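Long-range contacts in extracellular solute-binding protein family 5 (Brucella melitensis, PDB 4ONY), which probably captures peptides or related solutes in the periplasm and delivers them to an ABC transporter for uptake: residues F313-R319 against F480-L486; R319-A323 against P433-E437. The contacts are given in a common frame with arbitrary orientation. Where two conformers were deposited one is given. Residue numbers count along the deposited sequence, not the author numbering.

Contact 1. Residues F313-R319 against F480-L486; sequences FVFNTRR and FDYDMIL
Strand residues 313-315 run antiparallel to 484-486, axes 4.5 Å apart at 150°. Val-314 and Ile-485 form the hydrogen-bonded pair: Val-314 N donates to Ile-485 O at 2.8 Å, and Ile-485 N returns a weak bond to Val-314 O at 3.3 Å. Phe-313/Leu-486 and Phe-315/Met-484 are the flanking non-hydrogen-bonded pairs. On their shared face extended Met-484 (chi1 and chi2 t) makes a Met-aromatic contact, SD 4.7 Å from the Phe-313 centroid, and sets CE 3.4 Å from Phe-315 CE1.

Phe-480 (phi 59°) ends helix 470-478 in a Schellman motif, and Asp-481 centres an inverse gamma turn. Asn-316 N bonds Asp-483 O (2.9 Å). With chi1 t, Asn-316 sends ND2 to Tyr-482 O (2.9 Å), while OD1 takes Arg-318 N (3.1 Å), an Asx turn within the type I turn 316-319, and Arg-318 NH1 (3.0 Å). The Arg-318 guanidinium lies flat on Phe-480 (centres 3.6 Å, planes 9°), a cation-pi stack; its NH2 bonds Asn-515 O and Arg-508 O. Arg-319 closes a salt-bridge network: NH1 to Asp-483 OD1 (2.9 Å), NH2 to Asp-481 OD1 (3.0 Å); Asp-483 OD2 accepts from Glu-437 N. Tyr-482 OH goes to Phe-516 O.

The Asn-316 turn and Arg-319 network close the ends of these central strands of one lobe's mixed sheet, consistent with a periplasmic-binding-protein fold. Strands 557-562 and 435-440 flank them; helix 443-458 packs on Phe-313, Met-484 and Leu-486.

Contact 2. Residues R319-A323 against P433-E437; sequences RPIFA and PFAFE
Phe-322 points its ring edge at the face of Phe-436, a T-shaped pair with centroids 4.9 Å apart and planes at 71°; the closest atoms are Phe-322 CZ and Phe-436 CD1 at 3.6 Å. The same ring meets Phe-434, just before the strand, Phe-322 CE1 lying 4.0 Å from Phe-434 CZ. Ile-321 completes the apolar cluster. Its CB sits 3.7 Å from Phe-434 CE1, and with chi1 p and chi2 t its CD1 reaches 3.6 Å from Phe-436 CB.

The two backbones stay well apart, Ile-321 CA to Phe-436 CA being 8.0 Å, and no hydrogen bond crosses the gap, so the contact is made almost wholly by side chains. Two overlapping i to i+3 bonds fold the loop: Phe-322 N to Arg-319 O at 2.8 Å and Ala-323 N to Pro-320 O at 3.2 Å. The CA-to-CB bond of Ile-321 points toward the strand; that of Phe-322 goes sideways and its ring swings in (chi1 m). Opposite them the chain is extended, and Phe-434 (chi1 t) and Phe-436 (chi1 p) both bring their rings to the loop, whereas the CA-to-CB bond of Ala-435 between them points away.

This is hydrophobic packing of a connecting loop against the start of a sheet strand. The loop leads from strand 310-315 into helix 325-333, whose Leu-331 touches both Phe-322 and Phe-434. Phe-315 adds another edge-to-face partner for Phe-322, Phe-419 does so for Phe-434, and strand 462-467 borders Phe-436 on the sheet.

The two contacts lie about 9 Å apart, centre to centre, and share Arg-319, where the turn of contact 1 passes into the loop of contact 2. Strands 484-489 and 435-440 are parallel neighbours in one sheet, linked by a probable hydrogen bond from Met-484 N to Glu-437 O (3.2 Å). From the loop just before the strand, Asp-483 OD2 probably accepts from Glu-437 N (2.9 Å). Asp-483 thus serves both contacts, and its O packs 3.3 Å from Phe-322 CE2. Along the chain contact 2 is nested within the loop that contact 1 closes. Neither includes residues around the bound 1-ethoxy-2-(2-ethoxyethoxy)ethane (P4G): Gln-222, Gln-225, Arg-226, Tyr-256 and Tyr-257.

Contact 1. Residues F313-R319 against F480-L486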
loop_
_atom_site.group_PDB
_atom_site.type_symbol
_atom_site.label_atom_id
_atom_site.label_comp_id
_atom_site.label_asym_id
_atom_site.label_seq_id
_atom_site.Cartn_x
_atom_site.Cartn_y
_atom_site.Cartn_z
ATOM N N PHE A 313 -13.785 8.810 8.456
ATOM C CA PHE A 313 -15.115 9.123 7.965
ATOM C C PHE A 313 -14.927 10.113 6.848
ATOM O O PHE A 313 -14.076 11.000 6.947
ATOM C CB PHE A 313 -16.001 9.719 9.038
ATOM C CG PHE A 313 -16.377 8.779 10.124
ATOM C CD1 PHE A 313 -17.321 7.787 9.908
ATOM C CD2 PHE A 313 -15.842 8.916 11.397
ATOM C CE1 PHE A 313 -17.718 6.938 10.920
ATOM C CE2 PHE A 313 -16.263 8.061 12.435
ATOM C CZ PHE A 313 -17.205 7.073 12.186
ATOM N N VAL A 314 -15.654 9.931 5.760
ATOM C CA VAL A 314 -15.558 10.750 4.581
ATOM C C VAL A 314 -16.803 11.575 4.400
ATOM O O VAL A 314 -17.901 11.045 4.387
ATOM C CB VAL A 314 -15.338 9.913 3.310
ATOM C CG1 VAL A 314 -15.118 10.834 2.125
ATOM C CG2 VAL A 314 -14.074 9.059 3.434
ATOM N N PHE A 315 -16.651 12.884 4.307
ATOM C CA PHE A 315 -17.760 13.782 4.023
ATOM C C PHE A 315 -17.965 13.851 2.512
ATOM O O PHE A 315 -17.026 14.196 1.780
ATOM C CB PHE A 315 -17.441 15.222 4.462
ATOM C CG PHE A 315 -17.248 15.414 5.965
ATOM C CD1 PHE A 315 -18.355 15.552 6.807
ATOM C CD2 PHE A 315 -15.982 15.541 6.482
ATOM C CE1 PHE A 315 -18.200 15.766 8.180
ATOM C CE2 PHE A 315 -15.801 15.738 7.855
ATOM C CZ PHE A 315 -16.920 15.851 8.695
ATOM N N ASN A 316 -19.183 13.581 2.037
ATOM C CA ASN A 316 -19.507 13.900 0.634
ATOM C C ASN A 316 -19.795 15.387 0.449
ATOM O O ASN A 316 -20.926 15.838 0.612
ATOM C CB ASN A 316 -20.693 13.090 0.109
ATOM C CG ASN A 316 -20.894 13.245 -1.387
ATOM O OD1 ASN A 316 -20.161 13.970 -2.059
ATOM N ND2 ASN A 316 -21.933 12.574 -1.919
ATOM N N THR A 317 -18.763 16.130 0.048
ATOM C CA THR A 317 -18.842 17.590 -0.070
ATOM C C THR A 317 -19.797 18.010 -1.180
ATOM O O THR A 317 -20.186 19.160 -1.241
ATOM C CB THR A 317 -17.466 18.302 -0.284
ATOM O OG1 THR A 317 -16.943 18.045 -1.583
ATOM C CG2 THR A 317 -16.449 17.910 0.786
ATOM N N ARG A 318 -20.191 17.085 -2.056
ATOM C CA ARG A 318 -21.222 17.400 -3.052
ATOM C C ARG A 318 -22.583 17.689 -2.400
ATOM O O ARG A 318 -23.457 18.301 -3.022
ATOM C CB ARG A 318 -21.401 16.230 -4.063
ATOM C CG ARG A 318 -20.106 15.831 -4.787
ATOM C CD ARG A 318 -20.305 14.503 -5.545
ATOM N NE ARG A 318 -19.075 13.935 -6.133
ATOM C CZ ARG A 318 -18.197 13.201 -5.487
ATOM N NH1 ARG A 318 -18.320 12.984 -4.182
ATOM N NH2 ARG A 318 -17.131 12.740 -6.118
ATOM N N ARG A 319 -22.844 17.137 -1.229
ATOM C CA ARG A 319 -24.132 17.358 -0.586
ATOM C C ARG A 319 -24.112 18.715 0.119
ATOM O O ARG A 319 -23.159 19.015 0.854
ATOM C CB ARG A 319 -24.418 16.238 0.418
ATOM C CG ARG A 319 -24.558 14.853 -0.228
ATOM C CD ARG A 319 -25.996 14.517 -0.454
ATOM N NE ARG A 319 -26.187 13.465 -1.452
ATOM C CZ ARG A 319 -26.530 12.209 -1.187
ATOM N NH1 ARG A 319 -26.738 11.770 0.072
ATOM N NH2 ARG A 319 -26.708 11.382 -2.210
ATOM N N PHE A 480 -21.746 8.203 -5.973
ATOM C CA PHE A 480 -21.550 9.106 -4.842
ATOM C C PHE A 480 -22.878 9.359 -4.113
ATOM O O PHE A 480 -23.120 10.465 -3.652
ATOM C CB PHE A 480 -20.890 10.402 -5.315
ATOM C CG PHE A 480 -19.625 10.155 -6.105
ATOM C CD1 PHE A 480 -18.566 9.462 -5.540
ATOM C CD2 PHE A 480 -19.512 10.569 -7.440
ATOM C CE1 PHE A 480 -17.417 9.178 -6.273
ATOM C CE2 PHE A 480 -18.351 10.317 -8.179
ATOM C CZ PHE A 480 -17.306 9.610 -7.597
ATOM N N ASP A 481 -23.700 8.299 -3.981
ATOM C CA ASP A 481 -25.029 8.408 -3.352
ATOM C C ASP A 481 -24.976 8.154 -1.813
ATOM O O ASP A 481 -25.335 7.084 -1.356
ATOM C CB ASP A 481 -26.030 7.490 -4.045
ATOM C CG ASP A 481 -27.411 7.620 -3.465
ATOM O OD1 ASP A 481 -27.664 8.585 -2.695
ATOM O OD2 ASP A 481 -28.225 6.755 -3.778
ATOM N N TYR A 482 -24.419 9.105 -1.064
ATOM C CA TYR A 482 -24.274 9.009 0.382
ATOM C C TYR A 482 -23.943 10.412 0.960
ATOM O O TYR A 482 -23.455 11.285 0.233
ATOM C CB TYR A 482 -23.169 8.005 0.778
ATOM C CG TYR A 482 -21.858 8.279 0.067
ATOM C CD1 TYR A 482 -20.965 9.225 0.548
ATOM C CD2 TYR A 482 -21.528 7.595 -1.102
ATOM C CE1 TYR A 482 -19.776 9.497 -0.121
ATOM C CE2 TYR A 482 -20.354 7.864 -1.773
ATOM C CZ TYR A 482 -19.477 8.823 -1.277
ATOM O OH TYR A 482 -18.343 9.096 -1.976
ATOM N N ASP A 483 -24.201 10.591 2.251
ATOM C CA ASP A 483 -23.767 11.754 2.997
ATOM C C ASP A 483 -22.350 11.499 3.505
ATOM O O ASP A 483 -21.434 12.290 3.255
ATOM C CB ASP A 483 -24.696 12.034 4.194
ATOM C CG ASP A 483 -26.089 12.448 3.773
ATOM O OD1 ASP A 483 -26.229 13.010 2.658
ATOM O OD2 ASP A 483 -27.032 12.204 4.550
ATOM N N MET A 484 -22.185 10.396 4.222
ATOM C CA MET A 484 -20.918 10.050 4.865
ATOM C C MET A 484 -20.730 8.536 4.799
ATOM O O MET A 484 -21.757 7.765 4.877
ATOM C CB MET A 484 -20.938 10.521 6.323
ATOM C CG MET A 484 -19.678 10.169 7.106
ATOM S SD MET A 484 -19.622 10.830 8.789
ATOM C CE MET A 484 -19.281 12.555 8.471
ATOM N N ILE A 485 -19.475 8.106 4.631
ATOM C CA ILE A 485 -19.078 6.698 4.686
ATOM C C ILE A 485 -17.781 6.595 5.477
ATOM O O ILE A 485 -17.183 7.618 5.815
ATOM C CB ILE A 485 -18.781 6.103 3.252
ATOM C CG1 ILE A 485 -17.754 6.959 2.499
ATOM C CG2 ILE A 485 -20.076 5.990 2.420
ATOM C CD1 ILE A 485 -17.346 6.453 1.117
ATOM N N LEU A 486 -17.312 5.368 5.699
ATOM C CA LEU A 486 -15.932 5.129 6.098
ATOM C C LEU A 486 -15.122 4.870 4.816
ATOM O O LEU A 486 -15.564 4.121 3.925
ATOM C CB LEU A 486 -15.824 3.943 7.067
ATOM C CG LEU A 486 -16.319 4.093 8.515
ATOM C CD1 LEU A 486 -17.777 3.719 8.619
ATOM C CD2 LEU A 486 -15.564 3.171 9.434
#

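Contact 2. Residues R319-A323 against P433-E437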
loop_
_atom_site.group_PDB
_atom_site.type_symbol
_atom_site.label_atom_id
_atom_site.label_comp_id
_atom_site.label_asym_id
_atom_site.label_seq_id
_atom_site.Cartn_x
_atom_site.Cartn_y
_atom_site.Cartn_z
ATOM N N ARG A 319 -22.844 17.137 -1.229
ATOM C CA ARG A 319 -24.132 17.358 -0.586
ATOM C C ARG A 319 -24.112 18.715 0.119
ATOM O O ARG A 319 -23.159 19.015 0.854
ATOM C CB ARG A 319 -24.418 16.238 0.418
ATOM C CG ARG A 319 -24.558 14.853 -0.228
ATOM C CD ARG A 319 -25.996 14.517 -0.454
ATOM N NE ARG A 319 -26.187 13.465 -1.452
ATOM C CZ ARG A 319 -26.530 12.209 -1.187
ATOM N NH1 ARG A 319 -26.738 11.770 0.072
ATOM N NH2 ARG A 319 -26.708 11.382 -2.210
ATOM N N PRO A 320 -25.151 19.552 -0.074
ATOM C CA PRO A 320 -25.091 20.865 0.548
ATOM C C PRO A 320 -24.797 20.843 2.080
ATOM O O PRO A 320 -24.119 21.736 2.632
ATOM C CB PRO A 320 -26.489 21.414 0.268
ATOM C CG PRO A 320 -26.827 20.801 -1.078
ATOM C CD PRO A 320 -26.240 19.439 -1.051
ATOM N N ILE A 321 -25.313 19.850 2.783
ATOM C CA ILE A 321 -25.050 19.770 4.225
ATOM C C ILE A 321 -23.561 19.833 4.563
ATOM O O ILE A 321 -23.210 20.247 5.660
ATOM C CB ILE A 321 -25.596 18.474 4.862
ATOM C CG1 ILE A 321 -25.110 17.260 4.090
ATOM C CG2 ILE A 321 -27.117 18.532 4.927
ATOM C CD1 ILE A 321 -25.447 15.950 4.757
ATOM N N PHE A 322 -22.698 19.390 3.637
ATOM C CA PHE A 322 -21.266 19.255 3.908
ATOM C C PHE A 322 -20.404 20.098 2.951
ATOM O O PHE A 322 -19.199 19.878 2.850
ATOM C CB PHE A 322 -20.835 17.792 3.790
ATOM C CG PHE A 322 -21.359 16.853 4.875
ATOM C CD1 PHE A 322 -21.578 17.276 6.183
ATOM C CD2 PHE A 322 -21.484 15.520 4.600
ATOM C CE1 PHE A 322 -22.017 16.405 7.163
ATOM C CE2 PHE A 322 -21.907 14.626 5.568
ATOM C CZ PHE A 322 -22.168 15.077 6.854
ATOM N N ALA A 323 -21.004 21.079 2.272
ATOM C CA ALA A 323 -20.254 21.892 1.348
ATOM C C ALA A 323 -19.297 22.897 2.011
ATOM O O ALA A 323 -18.318 23.343 1.406
ATOM C CB ALA A 323 -21.221 22.627 0.434
ATOM N N PRO A 433 -33.541 21.256 10.955
ATOM C CA PRO A 433 -32.724 20.478 11.891
ATOM C C PRO A 433 -31.621 19.679 11.169
ATOM O O PRO A 433 -31.861 19.107 10.102
ATOM C CB PRO A 433 -33.741 19.544 12.564
ATOM C CG PRO A 433 -35.043 20.259 12.423
ATOM C CD PRO A 433 -34.952 20.913 11.066
ATOM N N PHE A 434 -30.401 19.715 11.710
ATOM C CA PHE A 434 -29.244 19.150 11.006
ATOM C C PHE A 434 -29.250 17.635 11.191
ATOM O O PHE A 434 -29.256 17.136 12.322
ATOM C CB PHE A 434 -27.928 19.751 11.516
ATOM C CG PHE A 434 -26.748 19.452 10.632
ATOM C CD1 PHE A 434 -26.779 19.780 9.295
ATOM C CD2 PHE A 434 -25.610 18.875 11.123
ATOM C CE1 PHE A 434 -25.691 19.526 8.440
ATOM C CE2 PHE A 434 -24.513 18.633 10.309
ATOM C CZ PHE A 434 -24.539 18.944 8.957
ATOM N N ALA A 435 -29.231 16.920 10.085
ATOM C CA ALA A 435 -29.317 15.488 10.080
ATOM C C ALA A 435 -28.595 14.918 8.861
ATOM O O ALA A 435 -28.570 15.550 7.822
ATOM C CB ALA A 435 -30.765 15.081 10.045
ATOM N N PHE A 436 -28.004 13.735 9.008
ATOM C CA PHE A 436 -27.395 13.081 7.896
ATOM C C PHE A 436 -27.266 11.595 8.139
ATOM O O PHE A 436 -27.538 11.110 9.249
ATOM C CB PHE A 436 -26.036 13.690 7.545
ATOM C CG PHE A 436 -24.969 13.537 8.593
ATOM C CD1 PHE A 436 -24.069 12.474 8.531
ATOM C CD2 PHE A 436 -24.759 14.529 9.546
ATOM C CE1 PHE A 436 -23.041 12.369 9.442
ATOM C CE2 PHE A 436 -23.715 14.448 10.446
ATOM C CZ PHE A 436 -22.864 13.351 10.404
ATOM N N GLU A 437 -26.917 10.874 7.087
ATOM C CA GLU A 437 -26.781 9.422 7.137
ATOM C C GLU A 437 -25.322 8.967 7.026
ATOM O O GLU A 437 -24.571 9.432 6.146
ATOM C CB GLU A 437 -27.569 8.795 5.969
ATOM C CG GLU A 437 -27.480 7.284 5.849
ATOM C CD GLU A 437 -28.122 6.813 4.583
ATOM O OE1 GLU A 437 -27.475 6.766 3.537
ATOM O OE2 GLU A 437 -29.299 6.432 4.622
#